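Local atomic coordinates of alpha-amylase (Eisenia fetida, PDB entry 6M4K), a protein that probably hydrolyses internal alpha-1,4-glucosidic linkages in starch-like polysaccharides, as a cold-active, calcium-containing alpha-amylase of glycoside hydrolase family 13. Residues P349-I352 against D357-D360; D371-D374 against G380-I383. All blocks are in the same frame, centred on the assembly; numbering follows the deposited sequence. Where two conformers were deposited one is given.

Both contacts lie in the long connection that follows 339-344, the eighth strand of the TIM barrel, and ends at helix 389-401. They come in series along the chain: contact 1 (349-352 with 357-360) closes before contact 2 (371-374 with 380-383) opens. Their centres are 18 Å apart. Their nearest atoms are about 8 Å apart, so the two do not touch. Contact 1 sits at the surface and is held by short polar bonds. Contact 2 is partly buried and joins a salt bridge to packing around W382. Both lie away from the annotated calcium site. Bound sulfate and pentaethylene glycol nearby probably come from the crystallisation liquor.

Contact 1: P349-I352 against D357-D360; sequences PRNI and DTND
I352 and D357 form an antiparallel, non-hydrogen-bonded pair, with their CA atoms 4.1 Å apart. One step from that pair, away from the hairpin tip, T358 N donates to N351 O at 2.9 Å. The CA of D357 adds a CH...O contact to the same carbonyl oxygen. From D357 to D360 the chain folds into a type I beta turn.

The D357 carboxylate reaches back to the first segment. Its CG is anti to the backbone N (chi1 173°), which brings OD1 to N351 N at 2.8 Å. OD1 also accepts from N359 N at 2.9 Å. The two N-H groups come from opposite faces of the carboxylate plane, so one oxygen is gripped between both segments. The bond to N359 N makes an Asx turn, set within the beta turn. The other oxygen, OD2, is bonded to W348 NE1, just before the first segment.

The whole unit is a beta hairpin: short strands 352-353 and 356-357 project from the catalytic barrel domain at the surface, and the contact closes the hairpin's base.

N359 closes the base end. Its ND2 donates to P349 O at 2.8 Å, in the carbonyl plane and close to its own amide plane. The P349 and N359 side chains cross at about a right angle, with P349 CG 3.8 Å from N359 ND2. N351 also donates through its amide, here to a hydroxyl: its ND2 gives T358 OG1 a nearly straight bond of 2.9 Å (171°), with the hydroxyl in the amide plane. T358 OG1 in turn makes a weak bond to N359 OD1. R350 runs the other way: its CG packs on D357 OD2, while its guanidinium makes a cation-pi contact with F320.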
loop_
_atom_site.group_PDB
_atom_site.type_symbol
_atom_site.label_atom_id
_atom_site.label_comp_id
_atom_site.label_asym_id
_atom_site.label_seq_id
_atom_site.Cartn_x
_atom_site.Cartn_y
_atom_site.Cartn_z
ATOM N N PRO A 349 20.569 -2.126 -3.871
ATOM C CA PRO A 349 21.516 -3.200 -3.501
ATOM C C PRO A 349 21.295 -3.703 -2.081
ATOM O O PRO A 349 22.111 -3.504 -1.167
ATOM C CB PRO A 349 22.874 -2.509 -3.682
ATOM C CG PRO A 349 22.592 -1.088 -3.325
ATOM C CD PRO A 349 21.222 -0.804 -3.906
ATOM N N ARG A 350 20.154 -4.369 -1.870
ATOM C CA ARG A 350 19.851 -4.930 -0.560
ATOM C C ARG A 350 21.003 -5.813 -0.099
ATOM O O ARG A 350 21.485 -6.659 -0.854
ATOM C CB ARG A 350 18.556 -5.751 -0.631
ATOM C CG ARG A 350 18.043 -6.213 0.735
ATOM C CD ARG A 350 16.816 -7.115 0.622
ATOM N NE ARG A 350 17.220 -8.438 0.165
ATOM C CZ ARG A 350 16.447 -9.516 0.181
ATOM N NH1 ARG A 350 15.196 -9.435 0.618
ATOM N NH2 ARG A 350 16.923 -10.684 -0.232
ATOM N N ASN A 351 21.429 -5.615 1.143
ATOM C CA ASN A 351 22.682 -6.208 1.623
ATOM C C ASN A 351 22.502 -6.519 3.111
ATOM O O ASN A 351 22.810 -5.693 3.970
ATOM C CB ASN A 351 23.837 -5.244 1.381
ATOM C CG ASN A 351 25.173 -5.844 1.727
ATOM O OD1 ASN A 351 25.576 -6.832 1.125
ATOM N ND2 ASN A 351 25.862 -5.259 2.687
ATOM N N ILE A 352 21.964 -7.704 3.397
ATOM C CA ILE A 352 21.548 -8.033 4.759
ATOM C C ILE A 352 22.742 -8.553 5.551
ATOM O O ILE A 352 23.354 -9.563 5.187
ATOM C CB ILE A 352 20.372 -9.022 4.768
ATOM C CG1 ILE A 352 19.179 -8.402 4.032
ATOM C CG2 ILE A 352 19.987 -9.382 6.209
ATOM C CD1 ILE A 352 18.116 -9.411 3.614
ATOM N N ASP A 357 19.563 -4.652 6.555
ATOM C CA ASP A 357 20.068 -4.252 5.243
ATOM C C ASP A 357 20.897 -2.982 5.403
ATOM O O ASP A 357 20.363 -1.923 5.744
ATOM C CB ASP A 357 18.870 -4.037 4.325
ATOM C CG ASP A 357 19.228 -3.463 2.979
ATOM O OD1 ASP A 357 20.430 -3.445 2.607
ATOM O OD2 ASP A 357 18.281 -3.032 2.280
ATOM N N THR A 358 22.208 -3.089 5.166
ATOM C CA THR A 358 23.088 -1.933 5.309
ATOM C C THR A 358 22.758 -0.841 4.305
ATOM O O THR A 358 23.137 0.316 4.514
ATOM C CB THR A 358 24.571 -2.323 5.145
ATOM O OG1 THR A 358 24.837 -2.734 3.798
ATOM C CG2 THR A 358 24.956 -3.451 6.098
ATOM N N ASN A 359 22.090 -1.197 3.214
ATOM C CA ASN A 359 21.816 -0.274 2.127
ATOM C C ASN A 359 20.338 0.068 2.047
ATOM O O ASN A 359 19.851 0.469 0.984
ATOM C CB ASN A 359 22.334 -0.842 0.810
ATOM C CG ASN A 359 23.814 -1.162 0.864
ATOM O OD1 ASN A 359 24.551 -0.630 1.696
ATOM N ND2 ASN A 359 24.243 -2.050 -0.014
ATOM N N ASP A 360 19.625 -0.060 3.172
ATOM C CA ASP A 360 18.188 0.178 3.182
ATOM C C ASP A 360 17.831 1.641 3.027
ATOM O O ASP A 360 16.639 1.960 2.945
ATOM C CB ASP A 360 17.520 -0.428 4.430
ATOM C CG ASP A 360 18.030 0.151 5.744
ATOM O OD1 ASP A 360 18.843 1.098 5.744
ATOM O OD2 ASP A 360 17.594 -0.355 6.813
#

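Contact 2: D371-D374 against G380-I383; sequences DTKD and GEWI. With SO4 (sulfate ion), chain E.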
loop_
_atom_site.group_PDB
_atom_site.type_symbol
_atom_site.label_atom_id
_atom_site.label_comp_id
_atom_site.label_asym_id
_atom_site.label_seq_id
_atom_site.Cartn_x
_atom_site.Cartn_y
_atom_site.Cartn_z
ATOM N N ASP A 371 18.066 13.803 -8.252
ATOM C CA ASP A 371 17.002 13.628 -9.227
ATOM C C ASP A 371 16.507 12.182 -9.202
ATOM O O ASP A 371 17.074 11.312 -8.534
ATOM C CB ASP A 371 17.462 14.057 -10.627
ATOM C CG ASP A 371 18.621 13.222 -11.167
ATOM O OD1 ASP A 371 18.820 12.067 -10.743
ATOM O OD2 ASP A 371 19.345 13.731 -12.054
ATOM N N THR A 372 15.439 11.928 -9.954
ATOM C CA THR A 372 14.895 10.594 -10.126
ATOM C C THR A 372 14.784 10.335 -11.619
ATOM O O THR A 372 14.336 11.207 -12.371
ATOM C CB THR A 372 13.541 10.468 -9.417
ATOM O OG1 THR A 372 13.741 10.750 -8.035
ATOM C CG2 THR A 372 12.959 9.070 -9.592
ATOM N N LYS A 373 15.231 9.162 -12.047
ATOM C CA LYS A 373 15.148 8.802 -13.454
ATOM C C LYS A 373 13.705 8.614 -13.888
ATOM O O LYS A 373 12.834 8.247 -13.090
ATOM C CB LYS A 373 15.855 7.477 -13.709
ATOM C CG LYS A 373 17.344 7.504 -13.542
ATOM C CD LYS A 373 17.867 6.155 -13.988
ATOM C CE LYS A 373 19.280 5.962 -13.562
ATOM N NZ LYS A 373 19.834 4.707 -14.147
ATOM N N ASP A 374 13.463 8.827 -15.180
ATOM C CA ASP A 374 12.225 8.382 -15.799
ATOM C C ASP A 374 12.068 6.882 -15.603
ATOM O O ASP A 374 13.036 6.116 -15.697
ATOM C CB ASP A 374 12.248 8.663 -17.306
ATOM C CG ASP A 374 12.078 10.133 -17.644
ATOM O OD1 ASP A 374 11.795 10.953 -16.752
ATOM O OD2 ASP A 374 12.235 10.471 -18.842
ATOM N N GLY A 380 15.548 -3.737 -14.631
ATOM C CA GLY A 380 16.425 -4.024 -13.518
ATOM C C GLY A 380 16.470 -2.948 -12.463
ATOM O O GLY A 380 17.091 -3.154 -11.411
ATOM N N GLU A 381 15.877 -1.787 -12.723
ATOM C CA GLU A 381 15.832 -0.695 -11.760
ATOM C C GLU A 381 14.430 -0.423 -11.247
ATOM O O GLU A 381 14.256 -0.225 -10.045
ATOM C CB GLU A 381 16.413 0.586 -12.367
ATOM C CG GLU A 381 17.833 0.386 -12.902
ATOM C CD GLU A 381 18.354 1.597 -13.631
ATOM O OE1 GLU A 381 18.445 2.675 -13.015
ATOM O OE2 GLU A 381 18.696 1.465 -14.828
ATOM N N TRP A 382 13.435 -0.395 -12.132
ATOM C CA TRP A 382 12.039 -0.258 -11.733
ATOM C C TRP A 382 11.371 -1.626 -11.814
ATOM O O TRP A 382 11.371 -2.262 -12.872
ATOM C CB TRP A 382 11.341 0.752 -12.638
ATOM C CG TRP A 382 11.959 2.112 -12.570
ATOM C CD1 TRP A 382 12.912 2.636 -13.425
ATOM C CD2 TRP A 382 11.703 3.133 -11.587
ATOM N NE1 TRP A 382 13.237 3.912 -13.033
ATOM C CE2 TRP A 382 12.510 4.243 -11.914
ATOM C CE3 TRP A 382 10.860 3.222 -10.466
ATOM C CZ2 TRP A 382 12.499 5.421 -11.168
ATOM C CZ3 TRP A 382 10.851 4.399 -9.724
ATOM C CH2 TRP A 382 11.663 5.483 -10.079
ATOM N N ILE A 383 10.794 -2.072 -10.694
ATOM C CA ILE A 383 10.231 -3.419 -10.626
ATOM C C ILE A 383 8.857 -3.483 -11.288
ATOM O O ILE A 383 8.532 -4.454 -11.981
ATOM C CB ILE A 383 10.188 -3.895 -9.162
ATOM C CG1 ILE A 383 11.579 -3.778 -8.517
ATOM C CG2 ILE A 383 9.626 -5.316 -9.065
ATOM C CD1 ILE A 383 12.699 -4.558 -9.244
HETATM S S SO4 E . 16.721 9.257 -17.500
HETATM O O1 SO4 E . 16.948 7.853 -17.185
HETATM O O2 SO4 E . 15.531 9.772 -16.826
HETATM O O3 SO4 E . 16.555 9.394 -18.946
HETATM O O4 SO4 E . 17.875 10.036 -17.066
HETATM O O HOH W 1 18.922 3.391 -16.869
#
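K373 reaches across to E381 with its side chain, while its carbonyl oxygen lies by the indole of W382. Its CB and CG lie beside the bound sulfate, probably from the crystallisation liquor, each 3.7 Å from SO4 O1. CD is equally close to that oxygen and also comes near E381 OE1. CE approaches the same carboxylate oxygen at 3.4 Å. Beyond CG the chain is extended (chi2 -174°, chi3 -166°), which carries NZ the full distance to the other segment. There NZ makes a salt bridge of 2.7 Å to E381 OE1, using the syn lone pair. A water closes a second path: it accepts from NZ and donates to E381 OE2. With an alanine here the E381 carboxylate would probably be left without its charged mate and freer to turn.

The W382 ring packs against T372 and the K373 backbone. T372 CG2 meets the edge of the ring in plane, 3.8 Å from CH2. K373 O lies oblique to the ring, 3.4 Å from CZ2. W25 packs on the same indole edge-to-face. T372 OG1 turns to R77 instead, and D374 OD1 pairs with K26.

The contact ties two parts of the irregular loop between strand 356-357 and helix 389-401. N379 OD1 accepts from the backbone N of both E381 and W382. D374 N donates to SO4 O2 at 2.8 Å, and N367 also binds this sulfate. The anion is thus held by a backbone N-H and an amide, with the aliphatic part of K373 alongside. The nearby D374 carboxylate would probably oppose its binding, though K26 offsets that charge. The K373 charge is spent on E381, and could give the sulfate only weak, longer-range help.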